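Local coordinates for FERM, RhoGEF and pleckstrin domain protein 2 (Danio rerio, PDB 6D21), which probably acts as a guanine nucleotide exchange factor that activates RAC1 in semaphorin signalling and actin remodelling, its FERM domain, the part modelled here, being linked to membrane targeting, at residues 274-277 / 278-282; 25-28 / 29-33; 105-108 / 109-112; 179-182 / 183-187; 48-51 / 52-56. All coordinates share one frame; numbering follows the deposited sequence.

Interaction 1. Residues 274-277 / 278-282; sequences VEHH and SFFRL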
loop_
_atom_site.group_PDB
_atom_site.type_symbol
_atom_site.label_atom_id
_atom_site.label_comp_id
_atom_site.label_asym_id
_atom_site.label_seq_id
_atom_site.Cartn_x
_atom_site.Cartn_y
_atom_site.Cartn_z
ATOM N N VAL A 274 6.832 12.729 6.933
ATOM C CA VAL A 274 7.581 12.752 8.177
ATOM C C VAL A 274 7.689 11.356 8.812
ATOM O O VAL A 274 8.752 10.959 9.310
ATOM C CB VAL A 274 6.938 13.750 9.164
ATOM C CG1 VAL A 274 7.513 13.577 10.541
ATOM C CG2 VAL A 274 7.162 15.176 8.662
ATOM N N GLU A 275 6.586 10.622 8.791
ATOM C CA GLU A 275 6.556 9.212 9.193
ATOM C C GLU A 275 7.447 8.294 8.342
ATOM O O GLU A 275 8.104 7.407 8.868
ATOM C CB GLU A 275 5.108 8.700 9.148
ATOM C CG GLU A 275 4.259 9.203 10.310
ATOM C CD GLU A 275 2.768 8.939 10.130
ATOM O OE1 GLU A 275 2.371 8.355 9.096
ATOM O OE2 GLU A 275 1.990 9.326 11.031
ATOM N N HIS A 276 7.442 8.490 7.026
ATOM C CA HIS A 276 8.330 7.728 6.156
ATOM C C HIS A 276 9.785 8.019 6.450
ATOM O O HIS A 276 10.601 7.100 6.539
ATOM C CB HIS A 276 8.048 8.023 4.681
ATOM C CG HIS A 276 7.107 7.059 4.051
ATOM N ND1 HIS A 276 5.747 7.079 4.298
ATOM C CD2 HIS A 276 7.326 6.013 3.223
ATOM C CE1 HIS A 276 5.165 6.108 3.617
ATOM N NE2 HIS A 276 6.102 5.439 2.962
ATOM N N HIS A 277 10.112 9.300 6.592
ATOM C CA HIS A 277 11.485 9.697 6.872
ATOM C C HIS A 277 11.956 9.098 8.192
ATOM O O HIS A 277 13.043 8.524 8.297
ATOM C CB HIS A 277 11.627 11.218 6.933
ATOM C CG HIS A 277 12.983 11.660 7.384
ATOM N ND1 HIS A 277 13.262 12.002 8.692
ATOM C CD2 HIS A 277 14.153 11.766 6.710
ATOM C CE1 HIS A 277 14.540 12.322 8.797
ATOM N NE2 HIS A 277 15.104 12.186 7.610
ATOM N N SER A 278 11.125 9.249 9.207
ATOM C CA SER A 278 11.421 8.692 10.512
ATOM C C SER A 278 11.592 7.166 10.421
ATOM O O SER A 278 12.591 6.625 10.899
ATOM C CB SER A 278 10.320 9.093 11.504
ATOM O OG SER A 278 10.300 8.262 12.648
ATOM N N PHE A 279 10.660 6.483 9.757
ATOM C CA PHE A 279 10.715 5.022 9.676
ATOM C C PHE A 279 11.998 4.542 8.984
ATOM O O PHE A 279 12.714 3.658 9.496
ATOM C CB PHE A 279 9.472 4.473 8.954
ATOM C CG PHE A 279 9.436 2.977 8.868
ATOM C CD1 PHE A 279 9.019 2.219 9.949
ATOM C CD2 PHE A 279 9.835 2.327 7.714
ATOM C CE1 PHE A 279 8.994 0.849 9.878
ATOM C CE2 PHE A 279 9.819 0.950 7.637
ATOM C CZ PHE A 279 9.400 0.211 8.716
ATOM N N PHE A 280 12.320 5.156 7.847
ATOM C CA PHE A 280 13.452 4.688 7.042
ATOM C C PHE A 280 14.816 5.320 7.323
ATOM O O PHE A 280 15.816 4.867 6.763
ATOM C CB PHE A 280 13.139 4.872 5.560
ATOM C CG PHE A 280 12.103 3.914 5.048
ATOM C CD1 PHE A 280 12.409 2.567 4.902
ATOM C CD2 PHE A 280 10.826 4.348 4.740
ATOM C CE1 PHE A 280 11.469 1.669 4.433
ATOM C CE2 PHE A 280 9.877 3.453 4.250
ATOM C CZ PHE A 280 10.201 2.115 4.104
ATOM N N ARG A 281 14.873 6.348 8.165
ATOM C CA ARG A 281 16.134 7.075 8.392
ATOM C C ARG A 281 16.528 7.237 9.854
ATOM O O ARG A 281 17.712 7.261 10.181
ATOM C CB ARG A 281 16.067 8.470 7.760
ATOM C CG ARG A 281 15.817 8.474 6.270
ATOM C CD ARG A 281 17.026 7.972 5.498
ATOM N NE ARG A 281 18.058 9.003 5.384
ATOM C CZ ARG A 281 19.013 9.010 4.457
ATOM N NH1 ARG A 281 19.074 8.036 3.558
ATOM N NH2 ARG A 281 19.902 9.995 4.420
ATOM N N LEU A 282 15.554 7.378 10.739
ATOM C CA LEU A 282 15.877 7.691 12.135
ATOM C C LEU A 282 15.753 6.479 13.045
ATOM O O LEU A 282 14.844 5.670 12.891
ATOM C CB LEU A 282 14.963 8.803 12.645
ATOM C CG LEU A 282 14.931 10.063 11.780
ATOM C CD1 LEU A 282 14.025 11.109 12.416
ATOM C CD2 LEU A 282 16.354 10.605 11.598
HETATM O O HOH W 1 17.979 11.404 6.299
#
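The imidazole of H277 is covered on one face by the start of the R281 side chain: R281 CB sits 4.1 Å from the ring centroid, 22° off the normal and displaced toward the rim, a CH-pi contact one helical turn along. H277 reaches that place because its CG stands anti to the backbone N (chi1 173°), which lays the ring along the outside of the last turn, where L282 also meets it obliquely, CD2 lying 3.8 Å from H277 CE1. Beyond CB the arginine bends twice, at chi2 and chi3, and its NE gives a hydrogen bond to a water at 2.6 Å; the same water is 3.3 Å from H277 NE2, so the two polar ends are bridged rather than in touch. An alanine in place of H277 would probably leave R281 CB and the L282 methyls without the ring they pack on and the bridging water with one partner fewer.

One residue back, H276 and F280 run side by side, pointing the same way, with H276 CD2 3.8 Å from F280 CE2 and the planes 36° apart; H276 ND1 is bonded to N272 O. F280 N donates to H276 O at 2.9 Å, whereas the next bond, R281 N to H277 O, is weak. That weakening, and L282 as the first residue to leave helical angles, show this to be the last turn of helix 263-281, the C-terminal helix of the PH-like lobe.

Interaction 2. Residues 25-28 / 29-33; sequences DGQL and LLSDV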
loop_
_atom_site.group_PDB
_atom_site.type_symbol
_atom_site.label_atom_id
_atom_site.label_comp_id
_atom_site.label_asym_id
_atom_site.label_seq_id
_atom_site.Cartn_x
_atom_site.Cartn_y
_atom_site.Cartn_z
ATOM N N ASP A 25 -7.048 3.274 22.380
ATOM C CA ASP A 25 -6.329 4.029 21.364
ATOM C C ASP A 25 -6.312 3.235 20.056
ATOM O O ASP A 25 -6.821 2.115 19.991
ATOM C CB ASP A 25 -4.910 4.346 21.857
ATOM C CG ASP A 25 -4.089 3.093 22.168
ATOM O OD1 ASP A 25 -4.399 2.003 21.647
ATOM O OD2 ASP A 25 -3.131 3.205 22.967
ATOM N N GLY A 26 -5.729 3.799 19.013
ATOM C CA GLY A 26 -5.561 3.041 17.792
ATOM C C GLY A 26 -4.526 1.944 17.993
ATOM O O GLY A 26 -4.606 0.877 17.376
ATOM N N GLN A 27 -3.562 2.203 18.879
ATOM C CA GLN A 27 -2.431 1.297 19.077
ATOM C C GLN A 27 -2.873 -0.052 19.658
ATOM O O GLN A 27 -2.327 -1.092 19.307
ATOM C CB GLN A 27 -1.390 1.931 20.000
ATOM C CG GLN A 27 -0.104 1.097 20.121
ATOM C CD GLN A 27 0.553 0.849 18.766
ATOM O OE1 GLN A 27 0.943 1.788 18.075
ATOM N NE2 GLN A 27 0.663 -0.417 18.379
ATOM N N LEU A 28 -3.863 -0.012 20.547
ATOM C CA LEU A 28 -4.411 -1.217 21.165
ATOM C C LEU A 28 -5.023 -2.143 20.108
ATOM O O LEU A 28 -4.775 -3.351 20.117
ATOM C CB LEU A 28 -5.453 -0.847 22.234
ATOM C CG LEU A 28 -6.019 -1.940 23.142
ATOM C CD1 LEU A 28 -4.915 -2.735 23.836
ATOM C CD2 LEU A 28 -6.955 -1.320 24.149
ATOM N N LEU A 29 -5.807 -1.579 19.191
ATOM C CA LEU A 29 -6.399 -2.372 18.122
ATOM C C LEU A 29 -5.317 -2.965 17.200
ATOM O O LEU A 29 -5.391 -4.132 16.819
ATOM C CB LEU A 29 -7.378 -1.527 17.312
ATOM C CG LEU A 29 -8.037 -2.221 16.118
ATOM C CD1 LEU A 29 -8.860 -3.430 16.590
ATOM C CD2 LEU A 29 -8.902 -1.232 15.345
ATOM N N LEU A 30 -4.330 -2.146 16.829
ATOM C CA LEU A 30 -3.196 -2.610 16.022
ATOM C C LEU A 30 -2.483 -3.773 16.684
ATOM O O LEU A 30 -2.181 -4.782 16.031
ATOM C CB LEU A 30 -2.190 -1.480 15.778
ATOM C CG LEU A 30 -2.415 -0.456 14.659
ATOM C CD1 LEU A 30 -1.660 0.826 14.973
ATOM C CD2 LEU A 30 -1.961 -1.000 13.317
ATOM N N SER A 31 -2.206 -3.626 17.977
ATOM C CA SER A 31 -1.515 -4.675 18.719
ATOM C C SER A 31 -2.326 -5.961 18.770
ATOM O O SER A 31 -1.779 -7.043 18.574
ATOM C CB SER A 31 -1.196 -4.209 20.144
ATOM O OG SER A 31 -0.298 -3.113 20.095
ATOM N N ASP A 32 -3.625 -5.843 19.038
ATOM C CA ASP A 32 -4.497 -7.007 19.085
ATOM C C ASP A 32 -4.587 -7.701 17.723
ATOM O O ASP A 32 -4.641 -8.930 17.655
ATOM C CB ASP A 32 -5.896 -6.615 19.572
ATOM C CG ASP A 32 -5.927 -6.288 21.054
ATOM O OD1 ASP A 32 -4.914 -6.543 21.749
ATOM O OD2 ASP A 32 -6.966 -5.781 21.529
ATOM N N VAL A 33 -4.603 -6.923 16.643
ATOM C CA VAL A 33 -4.625 -7.511 15.303
ATOM C C VAL A 33 -3.311 -8.254 15.039
ATOM O O VAL A 33 -3.321 -9.410 14.594
ATOM C CB VAL A 33 -4.856 -6.445 14.184
ATOM C CG1 VAL A 33 -4.576 -7.037 12.807
ATOM C CG2 VAL A 33 -6.294 -5.874 14.246
#
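G26 O takes L30 N at 3.1 Å in a nearly straight bond that lies in the carbonyl plane, in the first turn of helix 26-36. Just before it D25, the N-cap residue, turns its carboxylate back so that OD1 accepts from L28 N; the modelled separation of 2.4 Å is very short and its exact value is doubtful.

Q27 O is gripped twice. S31 N reaches it at 2.9 Å and S31 OG at 3.0 Å, from opposite faces of the carbonyl plane, the hydroxyl coming from above that plane and not along a lone pair. The hydroxyl can fold back in this way because OG stands beside its own backbone N, anti to the carbonyl carbon (chi1 -64°). The Q27 side chain, bent at chi2, crosses L30 at about a right angle and brings NE2 to 4.0 Å from L30 CB.

L28 O accepts D32 N at 2.9 Å; the carboxylate of D32 is paired with R35. L29, L30 and V33 pack against L47.

The cap thus satisfies an N-H for which the helix has no earlier carbonyl, and Q27 O takes a side-chain donor besides its helical one; with polar holds here, the leucines are left for the sheet of the ubiquitin-like lobe.

Interaction 3. Residues 105-108 / 109-112; sequences KRDL and LDGR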
loop_
_atom_site.group_PDB
_atom_site.type_symbol
_atom_site.label_atom_id
_atom_site.label_comp_id
_atom_site.label_asym_id
_atom_site.label_seq_id
_atom_site.Cartn_x
_atom_site.Cartn_y
_atom_site.Cartn_z
ATOM N N LYS A 105 -1.512 -8.260 -4.526
ATOM C CA LYS A 105 -2.732 -8.826 -5.082
ATOM C C LYS A 105 -3.854 -7.787 -5.008
ATOM O O LYS A 105 -4.568 -7.552 -5.988
ATOM C CB LYS A 105 -3.114 -10.102 -4.335
ATOM C CG LYS A 105 -4.378 -10.779 -4.850
ATOM C CD LYS A 105 -4.515 -12.173 -4.253
ATOM C CE LYS A 105 -5.846 -12.808 -4.653
ATOM N NZ LYS A 105 -5.859 -14.208 -4.159
ATOM N N ARG A 106 -3.973 -7.136 -3.854
ATOM C CA ARG A 106 -4.979 -6.083 -3.663
ATOM C C ARG A 106 -4.795 -4.880 -4.595
ATOM O O ARG A 106 -5.759 -4.364 -5.187
ATOM C CB ARG A 106 -4.954 -5.585 -2.212
ATOM C CG ARG A 106 -6.084 -4.563 -1.908
ATOM C CD ARG A 106 -5.873 -3.889 -0.561
ATOM N NE ARG A 106 -6.254 -4.760 0.546
ATOM C CZ ARG A 106 -5.991 -4.487 1.823
ATOM N NH1 ARG A 106 -5.331 -3.378 2.144
ATOM N NH2 ARG A 106 -6.394 -5.313 2.778
ATOM N N ASP A 107 -3.559 -4.397 -4.666
ATOM C CA ASP A 107 -3.215 -3.232 -5.469
ATOM C C ASP A 107 -3.442 -3.507 -6.950
ATOM O O ASP A 107 -3.840 -2.621 -7.707
ATOM C CB ASP A 107 -1.746 -2.829 -5.238
ATOM C CG ASP A 107 -1.510 -2.216 -3.843
ATOM O OD1 ASP A 107 -2.498 -2.010 -3.104
ATOM O OD2 ASP A 107 -0.334 -1.940 -3.490
ATOM N N LEU A 108 -3.180 -4.743 -7.358
ATOM C CA LEU A 108 -3.318 -5.133 -8.769
ATOM C C LEU A 108 -4.783 -5.089 -9.160
ATOM O O LEU A 108 -5.152 -4.562 -10.202
ATOM C CB LEU A 108 -2.748 -6.536 -8.987
ATOM C CG LEU A 108 -2.432 -7.073 -10.378
ATOM C CD1 LEU A 108 -1.475 -6.150 -11.156
ATOM C CD2 LEU A 108 -1.862 -8.484 -10.231
ATOM N N LEU A 109 -5.628 -5.634 -8.299
ATOM C CA LEU A 109 -7.054 -5.659 -8.585
ATOM C C LEU A 109 -7.703 -4.276 -8.515
ATOM O O LEU A 109 -8.596 -3.979 -9.310
ATOM C CB LEU A 109 -7.769 -6.604 -7.628
ATOM C CG LEU A 109 -9.290 -6.642 -7.769
ATOM C CD1 LEU A 109 -9.697 -7.067 -9.169
ATOM C CD2 LEU A 109 -9.876 -7.578 -6.719
ATOM N N ASP A 110 -7.274 -3.416 -7.594
ATOM C CA ASP A 110 -8.001 -2.149 -7.473
ATOM C C ASP A 110 -7.312 -1.029 -8.246
ATOM O O ASP A 110 -7.745 0.118 -8.207
ATOM C CB ASP A 110 -8.238 -1.766 -5.995
ATOM C CG ASP A 110 -6.972 -1.410 -5.234
ATOM O OD1 ASP A 110 -5.927 -1.126 -5.851
ATOM O OD2 ASP A 110 -7.037 -1.397 -3.981
ATOM N N GLY A 111 -6.239 -1.377 -8.953
ATOM C CA GLY A 111 -5.632 -0.486 -9.924
ATOM C C GLY A 111 -4.583 0.463 -9.386
ATOM O O GLY A 111 -4.077 1.307 -10.125
ATOM N N ARG A 112 -4.248 0.340 -8.107
ATOM C CA ARG A 112 -3.157 1.135 -7.563
ATOM C C ARG A 112 -1.869 0.746 -8.276
ATOM O O ARG A 112 -1.083 1.595 -8.694
ATOM C CB ARG A 112 -3.016 0.932 -6.055
ATOM C CG ARG A 112 -4.230 1.353 -5.255
ATOM C CD ARG A 112 -3.832 1.847 -3.883
ATOM N NE ARG A 112 -3.721 3.299 -3.851
ATOM C CZ ARG A 112 -4.581 4.094 -3.225
ATOM N NH1 ARG A 112 -5.598 3.566 -2.559
ATOM N NH2 ARG A 112 -4.418 5.412 -3.251
HETATM O O HOH W 2 -4.668 -0.940 -2.096
#
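D110 folds its carboxylate back over the carbonyl of R106, CG lying 3.2 Å from R106 O, while OD2 comes to 3.9 Å from R106 CG. The torsion behind this sets D110 CG between backbone N and carbonyl carbon (chi1 68°). From there OD1 accepts R112 N at 3.2 Å, met nearly along the C-O axis, which makes an Asx turn just where the helix unwinds. G111 is the first residue to leave helical angles, with positive phi, and its N gives only a weak bond to D107 O.

The carboxylates of D107 and D110 come close, OD1 to OD1 4.5 Å, and a water donating to both, at 2.6 Å to D107 OD1 and 3.1 Å to D110 OD2, probably eases this like-charge pair. D107 OD2 is also salt-bridged to R192, which should temper the repulsion. R112 lays its aliphatic start beside D107, CB to CB 4.1 Å, but the charged ends do not touch.

This turn lies at the C-terminal end of helix 94-110 of the central FERM lobe. K105 and L108 face helix 117-132, K105 pairing with E131 and L108 touching L123, whereas the R106 guanidinium reaches across to S80 and L79 O on strand 76-81 of the N-terminal lobe.

Interaction 4. Residues 179-182 / 183-187; sequences VLEI and ARKLE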
loop_
_atom_site.group_PDB
_atom_site.type_symbol
_atom_site.label_atom_id
_atom_site.label_comp_id
_atom_site.label_asym_id
_atom_site.label_seq_id
_atom_site.Cartn_x
_atom_site.Cartn_y
_atom_site.Cartn_z
ATOM N N VAL A 179 6.326 -13.175 -6.870
ATOM C CA VAL A 179 5.432 -12.010 -6.949
ATOM C C VAL A 179 6.175 -10.776 -6.434
ATOM O O VAL A 179 6.167 -9.736 -7.073
ATOM C CB VAL A 179 4.145 -12.218 -6.141
ATOM C CG1 VAL A 179 3.408 -10.883 -5.953
ATOM C CG2 VAL A 179 3.281 -13.251 -6.810
ATOM N N LEU A 180 6.844 -10.907 -5.288
ATOM C CA LEU A 180 7.568 -9.775 -4.719
ATOM C C LEU A 180 8.717 -9.321 -5.613
ATOM O O LEU A 180 8.907 -8.125 -5.806
ATOM C CB LEU A 180 8.106 -10.110 -3.331
ATOM C CG LEU A 180 7.042 -10.468 -2.308
ATOM C CD1 LEU A 180 7.708 -10.921 -1.021
ATOM C CD2 LEU A 180 6.164 -9.283 -2.073
ATOM N N GLU A 181 9.492 -10.267 -6.140
ATOM C CA GLU A 181 10.632 -9.915 -6.987
ATOM C C GLU A 181 10.198 -9.177 -8.256
ATOM O O GLU A 181 10.877 -8.242 -8.702
ATOM C CB GLU A 181 11.438 -11.166 -7.358
ATOM C CG GLU A 181 12.450 -11.531 -6.300
ATOM C CD GLU A 181 13.158 -10.305 -5.745
ATOM O OE1 GLU A 181 13.043 -10.051 -4.523
ATOM O OE2 GLU A 181 13.818 -9.593 -6.538
ATOM N N ILE A 182 9.073 -9.601 -8.838
ATOM C CA ILE A 182 8.540 -8.934 -10.033
ATOM C C ILE A 182 8.056 -7.535 -9.657
ATOM O O ILE A 182 8.432 -6.527 -10.283
ATOM C CB ILE A 182 7.375 -9.727 -10.672
ATOM C CG1 ILE A 182 7.883 -11.052 -11.250
ATOM C CG2 ILE A 182 6.690 -8.908 -11.760
ATOM C CD1 ILE A 182 6.788 -12.032 -11.532
ATOM N N ALA A 183 7.245 -7.477 -8.605
ATOM C CA ALA A 183 6.557 -6.246 -8.275
ATOM C C ALA A 183 7.516 -5.153 -7.806
ATOM O O ALA A 183 7.326 -3.976 -8.112
ATOM C CB ALA A 183 5.490 -6.510 -7.217
ATOM N N ARG A 184 8.548 -5.531 -7.060
ATOM C CA ARG A 184 9.434 -4.524 -6.503
ATOM C C ARG A 184 10.193 -3.777 -7.599
ATOM O O ARG A 184 10.781 -2.731 -7.338
ATOM C CB ARG A 184 10.423 -5.149 -5.522
ATOM C CG ARG A 184 11.532 -5.940 -6.189
ATOM C CD ARG A 184 12.771 -5.943 -5.329
ATOM N NE ARG A 184 13.818 -6.764 -5.906
ATOM C CZ ARG A 184 14.871 -6.284 -6.558
ATOM N NH1 ARG A 184 15.769 -7.119 -7.053
ATOM N NH2 ARG A 184 15.029 -4.974 -6.713
ATOM N N LYS A 185 10.172 -4.307 -8.823
ATOM C CA LYS A 185 10.902 -3.686 -9.924
ATOM C C LYS A 185 9.999 -2.818 -10.790
ATOM O O LYS A 185 10.417 -2.341 -11.838
ATOM C CB LYS A 185 11.592 -4.764 -10.780
ATOM C CG LYS A 185 12.745 -5.452 -10.049
ATOM C CD LYS A 185 13.595 -6.305 -10.979
ATOM C CE LYS A 185 13.335 -7.791 -10.784
ATOM N NZ LYS A 185 13.917 -8.286 -9.504
ATOM N N LEU A 186 8.755 -2.623 -10.353
ATOM C CA LEU A 186 7.803 -1.801 -11.095
ATOM C C LEU A 186 7.761 -0.385 -10.550
ATOM O O LEU A 186 7.830 -0.169 -9.341
ATOM C CB LEU A 186 6.402 -2.409 -11.041
ATOM C CG LEU A 186 6.353 -3.836 -11.595
ATOM C CD1 LEU A 186 4.964 -4.430 -11.387
ATOM C CD2 LEU A 186 6.757 -3.837 -13.095
ATOM N N GLU A 187 7.622 0.572 -11.455
ATOM C CA GLU A 187 7.602 1.981 -11.098
ATOM C C GLU A 187 6.490 2.321 -10.117
ATOM O O GLU A 187 6.661 3.180 -9.246
ATOM C CB GLU A 187 7.454 2.825 -12.366
ATOM C CG GLU A 187 7.604 4.311 -12.167
ATOM C CD GLU A 187 7.488 5.070 -13.477
ATOM O OE1 GLU A 187 8.499 5.656 -13.909
ATOM O OE2 GLU A 187 6.388 5.069 -14.077
#
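E181 OE2 gathers two basic side chains from the turn that follows it. R184 takes hold side-on with two nitrogens on that one oxygen: NE at 2.9 Å and NH1 at 3.2 Å, NH1 on the syn lone pair and NE on the syn side but 29° out of the carboxylate plane. The oxygen lies at the edge of the guanidinium, close to its plane, although the two flat groups are turned 56° to each other. R184 gets there by placing CG between its backbone N and carbonyl carbon (chi1 74°) and then running straight from CG to NE, alongside the glutamate. K185 comes in by another route, bending at chi3 and chi4 to bring NZ to 3.2 Å from the same OE2 and into a weak bond with E181 O. A methionine in place of R184 would probably strip E181 OE2 of both guanidinium bonds, leaving it to K185 with the acidic D87 nearby.

That network is the more exposed side, and R184 also makes a long, weak ion pair with D87. The tight side is apolar and backbone-held. A183 N bonds V179 O at 2.9 Å and R184 N bonds L180 O at 2.9 Å; K185 N then settles for I182 O at 3.2 Å, from well above the carbonyl plane, as the chain enters a type I turn.

The end of helix 172-183 sets L180 and A183 against I104 of helix 94-110, and I182 against L122, L123 and H126 of helix 117-132, before the chain leaves for strand 194-197.

Interaction 5. Residues 48-51 / 52-56; sequences EFQN and LQMNW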
loop_
_atom_site.group_PDB
_atom_site.type_symbol
_atom_site.label_atom_id
_atom_site.label_comp_id
_atom_site.label_asym_id
_atom_site.label_seq_id
_atom_site.Cartn_x
_atom_site.Cartn_y
_atom_site.Cartn_z
ATOM N N GLU A 48 -6.312 0.855 8.105
ATOM C CA GLU A 48 -7.143 1.946 7.620
ATOM C C GLU A 48 -8.619 1.612 7.804
ATOM O O GLU A 48 -8.982 0.451 7.945
ATOM C CB GLU A 48 -6.848 2.275 6.147
ATOM C CG GLU A 48 -6.148 1.225 5.360
ATOM C CD GLU A 48 -5.760 1.698 3.967
ATOM O OE1 GLU A 48 -5.673 2.935 3.751
ATOM O OE2 GLU A 48 -5.603 0.840 3.085
ATOM N N PHE A 49 -9.460 2.636 7.804
ATOM C CA PHE A 49 -10.894 2.449 7.914
ATOM C C PHE A 49 -11.597 3.276 6.851
ATOM O O PHE A 49 -11.000 4.182 6.270
ATOM C CB PHE A 49 -11.388 2.830 9.314
ATOM C CG PHE A 49 -11.206 4.285 9.643
ATOM C CD1 PHE A 49 -10.027 4.736 10.231
ATOM C CD2 PHE A 49 -12.216 5.205 9.364
ATOM C CE1 PHE A 49 -9.852 6.083 10.534
ATOM C CE2 PHE A 49 -12.057 6.549 9.664
ATOM C CZ PHE A 49 -10.868 6.989 10.250
ATOM N N GLN A 50 -12.859 2.953 6.591
ATOM C CA GLN A 50 -13.633 3.679 5.592
ATOM C C GLN A 50 -14.441 4.766 6.262
ATOM O O GLN A 50 -15.243 4.470 7.145
ATOM C CB GLN A 50 -14.564 2.735 4.822
ATOM C CG GLN A 50 -14.120 2.450 3.422
ATOM C CD GLN A 50 -15.123 1.640 2.624
ATOM O OE1 GLN A 50 -15.925 0.889 3.176
ATOM N NE2 GLN A 50 -15.064 1.776 1.308
ATOM N N ASN A 51 -14.232 6.020 5.860
ATOM C CA ASN A 51 -15.039 7.109 6.409
ATOM C C ASN A 51 -16.434 7.105 5.766
ATOM O O ASN A 51 -16.751 6.203 4.998
ATOM C CB ASN A 51 -14.351 8.477 6.241
ATOM C CG ASN A 51 -14.169 8.902 4.772
ATOM O OD1 ASN A 51 -14.726 8.306 3.844
ATOM N ND2 ASN A 51 -13.413 9.977 4.575
ATOM N N LEU A 52 -17.276 8.085 6.073
ATOM C CA LEU A 52 -18.653 7.991 5.595
ATOM C C LEU A 52 -18.783 8.325 4.102
ATOM O O LEU A 52 -19.812 8.000 3.487
ATOM C CB LEU A 52 -19.595 8.866 6.439
ATOM C CG LEU A 52 -20.495 8.001 7.333
ATOM C CD1 LEU A 52 -21.444 8.828 8.149
ATOM C CD2 LEU A 52 -21.275 7.002 6.495
ATOM N N GLN A 53 -17.749 8.923 3.511
ATOM C CA GLN A 53 -17.715 9.028 2.062
ATOM C C GLN A 53 -17.008 7.828 1.435
ATOM O O GLN A 53 -16.708 7.831 0.247
ATOM C CB GLN A 53 -17.070 10.343 1.616
ATOM C CG GLN A 53 -17.857 11.564 2.041
ATOM C CD GLN A 53 -17.240 12.879 1.629
ATOM O OE1 GLN A 53 -16.110 13.183 1.989
ATOM N NE2 GLN A 53 -17.982 13.660 0.842
ATOM N N MET A 54 -16.792 6.793 2.247
ATOM C CA MET A 54 -16.282 5.489 1.804
ATOM C C MET A 54 -14.892 5.551 1.196
ATOM O O MET A 54 -14.485 4.660 0.456
ATOM C CB MET A 54 -17.237 4.836 0.815
ATOM C CG MET A 54 -18.532 4.380 1.470
ATOM S SD MET A 54 -19.638 3.528 0.347
ATOM C CE MET A 54 -20.866 2.894 1.497
ATOM N N ASN A 55 -14.154 6.594 1.540
ATOM C CA ASN A 55 -12.721 6.630 1.260
ATOM C C ASN A 55 -11.917 6.063 2.436
ATOM O O ASN A 55 -12.321 6.189 3.595
ATOM C CB ASN A 55 -12.289 8.065 0.957
ATOM C CG ASN A 55 -12.922 8.596 -0.311
ATOM O OD1 ASN A 55 -12.915 7.921 -1.341
ATOM N ND2 ASN A 55 -13.497 9.797 -0.236
ATOM N N TRP A 56 -10.786 5.434 2.128
ATOM C CA TRP A 56 -9.941 4.805 3.147
ATOM C C TRP A 56 -8.979 5.793 3.805
ATOM O O TRP A 56 -8.258 6.514 3.125
ATOM C CB TRP A 56 -9.159 3.645 2.532
ATOM C CG TRP A 56 -10.047 2.506 2.145
ATOM C CD1 TRP A 56 -10.549 2.236 0.897
ATOM C CD2 TRP A 56 -10.549 1.485 3.009
ATOM N NE1 TRP A 56 -11.323 1.101 0.934
ATOM C CE2 TRP A 56 -11.346 0.624 2.219
ATOM C CE3 TRP A 56 -10.394 1.206 4.377
ATOM C CZ2 TRP A 56 -11.992 -0.490 2.751
ATOM C CZ3 TRP A 56 -11.055 0.102 4.909
ATOM C CH2 TRP A 56 -11.844 -0.733 4.093
HETATM O O HOH W 3 -5.455 5.803 3.149
HETATM O O HOH W 4 -13.237 11.421 2.157
#
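A beta hairpin joins strand 45-50 to strand 56-58 in the ubiquitin-like lobe, and Q50 and W56 face each other across it as an antiparallel non-hydrogen-bonded pair. Q50 CG lies over the centre of the W56 six-membered ring, 3.6 Å from its centroid and 14° off the normal, a CH-pi contact, and the Q50 amide runs on over the indole with the planes only 16° apart. Its NE2 then gives a weak bond to M54 O at 3.1 Å. W56 also takes R78 as a cation-pi partner.

The loop is organised by N51. Its CG sits between backbone N and carbonyl carbon (chi1 64°), which swings OD1 inward over the turn to accept N55 N at 2.9 Å, from above the amide carbonyl plane. Main-chain bonds close the loop: M54 N to N51 O at 2.8 Å makes the type I turn, and N51 N to N55 O at 3.0 Å joins the two residues that flank the strands. A water accepts from both N51 ND2 and N55 ND2.

Two residues back along the strand from Q50, E48 crosses W56 at about a right angle with OE1 3.8 Å from W56 CB, and a water donates to both E48 OE1 and W56 O; E48 OE2 is bound to R78 and S80. With M54 at positive phi, the loop is a 3:5 hairpin, type I turn plus G1 bulge.

How the interactions relate
All five contacts are local, yet they sample all three lobes of the FERM domain. Interactions 2 and 5 belong to the ubiquitin-like lobe, one opening a helix, the other closing a hairpin, and both reach strand 45-50. Interactions 3 and 4 end two packed helices of the central lobe; interaction 1 ends the long helix of the PH-like lobe and is the surface contact, the other four being partly buried. Chemistry follows place: capping and hydroxyl bonds at a helix start, a water-bridged acidic pair in interaction 3, a salt-bridge network in interaction 4, ring contacts in interactions 1 and 5. Interactions 3 and 5 approach to about 4 Å between nearest atoms, and both use S80.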